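Local coordinates for probable M18-family aminopeptidase 1 (Thermotoga maritima, PDB 2GLF) that probably acts as a metal-dependent aminopeptidase of the M18 family, removing residues from the N-terminal end of peptides, at the interface of chains A and B. Coordinates in Å, arbitrary orientation; residue numbers count along the deposited sequence, not the author numbering. Chains: chain A/B, Probable M18-family aminopeptidase 1.

Contact 1: the interface of chains A and B. Residues chain A 329, 339, 392-393, 424; chain B 165, 167-168.
B:Leu165 and B:Leu168 press apolar groups, and B:His167 its ring, against a patch of chain A made by A:Ala329, A:His339, A:Leu392, A:Gly393 and A:Met424. Aliphatic contacts come first. The two methyls of B:Leu168 divide the work. CD1 packs on the side chain of A:Leu392, 3.6 Å from its CD1, although A:Leu392 is poorly ordered. CD2 turns the other way and lies 3.7 Å from CA of A:Gly393. CG of B:Leu168 stands beside the backbone N (chi1 -73°), which sends one methyl to A:Leu392 and the other to the imidazole of A:His339 and A:Gly393. B:Leu165 uses one methyl and its CB. Its CD2 sits 3.5 Å from CB of A:Ala329. Its CB faces CB of A:Met424, a poorly ordered residue, at 3.6 Å.

The second kind is methyl against ring. CD2 of B:Leu168 lies over one face of the A:His339 imidazole, 3.6 Å above the plane and displaced toward the rim. The same ring has CB of A:Ala329 at its edge, in plane, within chain A. A:Met424 is a selenomethionine, and its CE lies by the imidazole of B:His167. The detail of this approach is doubtful.

B:His167 is predicted to bind zinc but is not among the manganese ligands seen in this structure; here its ring faces chain A. In the fold, A:Ala329 ends the short strand 328-329, just after metal ligand A:Asp326, and A:Met424 directly precedes metal ligand A:His425. The chain B loop therefore probably lies near the manganese site of chain A.

Contact 2: the interface of chains A and B. Residues chain A 163-164, 166, 169, 178; chain B 123, 125-126.
OD2 of the A:Asp163 carboxylate is gripped by several groups of chain B, at an interface between two copies of this M18-family protein that may be the biological one. The phenol OH of B:Tyr125 donates to it at 2.7 Å, on the syn side and 18° out of the carboxylate plane. The side-chain amine NZ of B:Lys123 also bonds to OD2, at 3.2 Å, from above that plane, and forms a salt bridge with it. The CE1-NE2 edge of the B:His126 imidazole abuts OD2. NE2 is 3.2 Å from OD2 but badly directed, so a hydrogen bond there is doubtful. The ring stands nearly perpendicular to the carboxylate, 86° between the planes, with CG of A:Asp163 at its edge. The carboxylate reaches across because CG of A:Asp163 is anti to the backbone N (chi1 -178°). OD1 of A:Asp163 accepts the backbone N of A:Leu164 within chain A, at 2.7 Å but strongly bent.

B:Lys123 runs out almost straight beyond CG and delivers its NZ among oxygens of both chains. NZ donates to the backbone O of A:Leu164 at 3.2 Å. Within chain B it donates to the OH of B:Tyr125 at 2.8 Å, which links the lysine and the phenol that share OD2. A salt bridge to OD2 of A:Asp169 is less certain, since that residue is poorly ordered and the hydrogen bond there is weak. The methylenes of the lysine pass beside A:Pro166, where CE lies 3.7 Å from CA of the proline.

A:Lys178 approaches the same cluster from within chain A and pairs with A:Asp169 in a looser salt bridge. Its NZ is near that of B:Lys123, and the carboxylates of A:Asp163 and A:Asp169 probably offset the two positive charges. A:Pro166 begins the 3-10 helix 166-168, while B:Tyr125 and B:His126 lie in the 3-10 helix 124-127.

Contact 1: the interface of chains A and B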
loop_
_atom_site.group_PDB
_atom_site.type_symbol
_atom_site.label_atom_id
_atom_site.label_comp_id
_atom_site.label_asym_id
_atom_site.label_seq_id
_atom_site.Cartn_x
_atom_site.Cartn_y
_atom_site.Cartn_z
ATOM N N ALA A 329 33.801 -8.689 -14.559
ATOM C CA ALA A 329 33.282 -7.333 -14.668
ATOM C C ALA A 329 34.240 -6.316 -14.084
ATOM O O ALA A 329 34.661 -6.443 -12.943
ATOM C CB ALA A 329 31.939 -7.247 -13.967
ATOM N N HIS A 339 30.348 -3.186 -6.605
ATOM C CA HIS A 339 31.559 -3.964 -6.353
ATOM C C HIS A 339 32.191 -3.700 -5.004
ATOM O O HIS A 339 31.847 -2.745 -4.307
ATOM C CB HIS A 339 32.639 -3.619 -7.382
ATOM C CG HIS A 339 32.513 -4.342 -8.684
ATOM N ND1 HIS A 339 32.614 -5.711 -8.787
ATOM C CD2 HIS A 339 32.336 -3.880 -9.943
ATOM C CE1 HIS A 339 32.506 -6.064 -10.054
ATOM N NE2 HIS A 339 32.337 -4.972 -10.776
ATOM N N LEU A 392 33.140 -11.144 -8.607
ATOM C CA LEU A 392 31.925 -10.742 -9.301
ATOM C C LEU A 392 30.986 -9.923 -8.407
ATOM O O LEU A 392 29.881 -10.362 -8.074
ATOM C CB LEU A 392 31.200 -11.983 -9.821
ATOM C CG LEU A 392 29.998 -11.728 -10.730
ATOM C CD1 LEU A 392 30.453 -11.051 -12.020
ATOM C CD2 LEU A 392 29.312 -13.051 -11.025
ATOM N N GLY A 393 31.438 -8.733 -8.022
ATOM C CA GLY A 393 30.641 -7.854 -7.180
ATOM C C GLY A 393 30.611 -8.194 -5.700
ATOM O O GLY A 393 31.099 -9.248 -5.283
HETATM N N MSE A 424 29.023 -5.864 -19.976
HETATM C CA MSE A 424 28.947 -7.252 -20.411
HETATM C C MSE A 424 27.508 -7.565 -20.860
HETATM O O MSE A 424 26.547 -7.100 -20.258
HETATM C CB MSE A 424 29.367 -8.178 -19.267
HETATM C CG MSE A 424 29.754 -9.588 -19.700
HETATM SE SE MSE A 424 30.340 -10.714 -18.214
HETATM C CE MSE A 424 29.035 -12.148 -18.344
ATOM N N LEU B 165 26.486 -4.572 -16.472
ATOM C CA LEU B 165 26.137 -5.935 -16.842
ATOM C C LEU B 165 24.906 -6.372 -16.054
ATOM O O LEU B 165 24.732 -6.011 -14.889
ATOM C CB LEU B 165 27.300 -6.907 -16.597
ATOM C CG LEU B 165 28.226 -6.821 -15.381
ATOM C CD1 LEU B 165 27.518 -6.261 -14.171
ATOM C CD2 LEU B 165 28.756 -8.217 -15.104
ATOM N N HIS B 167 24.235 -9.052 -14.670
ATOM C CA HIS B 167 24.564 -9.951 -13.564
ATOM C C HIS B 167 24.628 -9.258 -12.211
ATOM O O HIS B 167 24.428 -9.889 -11.178
ATOM C CB HIS B 167 25.917 -10.611 -13.811
ATOM C CG HIS B 167 26.081 -11.141 -15.194
ATOM N ND1 HIS B 167 25.765 -12.435 -15.536
ATOM C CD2 HIS B 167 26.493 -10.541 -16.333
ATOM C CE1 HIS B 167 25.976 -12.611 -16.828
ATOM N NE2 HIS B 167 26.417 -11.475 -17.336
ATOM N N LEU B 168 24.946 -7.972 -12.208
ATOM C CA LEU B 168 25.047 -7.236 -10.961
ATOM C C LEU B 168 24.025 -6.124 -10.911
ATOM O O LEU B 168 24.069 -5.288 -10.022
ATOM C CB LEU B 168 26.449 -6.638 -10.790
ATOM C CG LEU B 168 27.619 -7.577 -10.459
ATOM C CD1 LEU B 168 27.824 -8.579 -11.585
ATOM C CD2 LEU B 168 28.886 -6.764 -10.265
#

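Contact 2: the interface of chains A and B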
loop_
_atom_site.group_PDB
_atom_site.type_symbol
_atom_site.label_atom_id
_atom_site.label_comp_id
_atom_site.label_asym_id
_atom_site.label_seq_id
_atom_site.Cartn_x
_atom_site.Cartn_y
_atom_site.Cartn_z
ATOM N N ASP A 163 11.785 0.901 -31.394
ATOM C CA ASP A 163 11.187 1.132 -30.089
ATOM C C ASP A 163 10.116 2.199 -30.229
ATOM O O ASP A 163 10.233 3.071 -31.080
ATOM C CB ASP A 163 12.254 1.579 -29.090
ATOM C CG ASP A 163 11.693 1.797 -27.702
ATOM O OD1 ASP A 163 10.663 1.174 -27.375
ATOM O OD2 ASP A 163 12.287 2.578 -26.932
ATOM N N LEU A 164 9.075 2.119 -29.401
ATOM C CA LEU A 164 7.966 3.077 -29.433
ATOM C C LEU A 164 8.466 4.477 -29.128
ATOM O O LEU A 164 9.243 4.661 -28.192
ATOM C CB LEU A 164 6.907 2.680 -28.404
ATOM C CG LEU A 164 5.612 3.489 -28.318
ATOM C CD1 LEU A 164 4.908 3.491 -29.653
ATOM C CD2 LEU A 164 4.706 2.878 -27.260
ATOM N N PRO A 166 8.937 8.061 -27.619
ATOM C CA PRO A 166 8.668 8.528 -26.258
ATOM C C PRO A 166 7.371 9.305 -26.047
ATOM O O PRO A 166 6.749 9.204 -24.990
ATOM C CB PRO A 166 9.910 9.353 -25.931
ATOM C CG PRO A 166 10.334 9.883 -27.268
ATOM C CD PRO A 166 10.169 8.674 -28.152
ATOM N N ASP A 169 4.661 6.885 -25.283
ATOM C CA ASP A 169 5.012 5.873 -24.285
ATOM C C ASP A 169 4.689 6.485 -22.927
ATOM O O ASP A 169 5.521 7.171 -22.332
ATOM C CB ASP A 169 6.504 5.538 -24.381
ATOM C CG ASP A 169 6.847 4.199 -23.757
ATOM O OD1 ASP A 169 6.617 4.029 -22.544
ATOM O OD2 ASP A 169 7.350 3.317 -24.486
ATOM N N LYS A 178 7.321 -3.716 -19.062
ATOM C CA LYS A 178 7.755 -2.766 -20.078
ATOM C C LYS A 178 8.248 -3.482 -21.331
ATOM O O LYS A 178 7.547 -3.534 -22.343
ATOM C CB LYS A 178 8.873 -1.879 -19.511
ATOM C CG LYS A 178 9.322 -0.731 -20.406
ATOM C CD LYS A 178 8.189 0.253 -20.652
ATOM C CE LYS A 178 8.700 1.519 -21.306
ATOM N NZ LYS A 178 9.541 1.211 -22.497
ATOM N N LYS B 123 15.586 9.221 -24.877
ATOM C CA LYS B 123 15.181 8.054 -24.096
ATOM C C LYS B 123 16.506 7.514 -23.572
ATOM O O LYS B 123 17.201 6.779 -24.271
ATOM C CB LYS B 123 14.505 6.990 -24.955
ATOM C CG LYS B 123 13.001 7.128 -25.061
ATOM C CD LYS B 123 12.377 5.786 -25.406
ATOM C CE LYS B 123 10.888 5.763 -25.091
ATOM N NZ LYS B 123 10.287 4.398 -25.216
ATOM N N TYR B 125 17.869 5.076 -21.941
ATOM C CA TYR B 125 18.363 3.735 -22.226
ATOM C C TYR B 125 18.803 3.443 -23.653
ATOM O O TYR B 125 19.442 2.419 -23.912
ATOM C CB TYR B 125 17.360 2.678 -21.753
ATOM C CG TYR B 125 16.013 2.704 -22.423
ATOM C CD1 TYR B 125 14.950 3.436 -21.885
ATOM C CD2 TYR B 125 15.786 1.965 -23.581
ATOM C CE1 TYR B 125 13.694 3.420 -22.489
ATOM C CE2 TYR B 125 14.539 1.947 -24.189
ATOM C CZ TYR B 125 13.500 2.672 -23.643
ATOM O OH TYR B 125 12.278 2.637 -24.267
ATOM N N HIS B 126 18.475 4.331 -24.580
ATOM C CA HIS B 126 18.885 4.135 -25.962
ATOM C C HIS B 126 20.372 4.412 -26.108
ATOM O O HIS B 126 21.049 3.808 -26.938
ATOM C CB HIS B 126 18.145 5.087 -26.898
ATOM C CG HIS B 126 16.732 4.697 -27.177
ATOM N ND1 HIS B 126 16.295 3.393 -27.115
ATOM C CD2 HIS B 126 15.672 5.432 -27.588
ATOM C CE1 HIS B 126 15.026 3.340 -27.478
ATOM N NE2 HIS B 126 14.624 4.564 -27.770
#

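Contact 1 and contact 2 lie about 25 Å apart, between the centres of their C-alpha atoms. Both use the segment 163-169, supplied by chain B in contact 1, where its residues are loop, and by chain A in contact 2, where it holds the 3-10 helix 166-168. The two-fold symmetry repeats each contact with the chains exchanged, so each copy of the segment takes part in both an apolar and a charged contact. It thus helps tie the pair together and may bring a predicted zinc ligand toward the partner's manganese site. The deposited assembly has twelve copies, and this pair may be one of its building units.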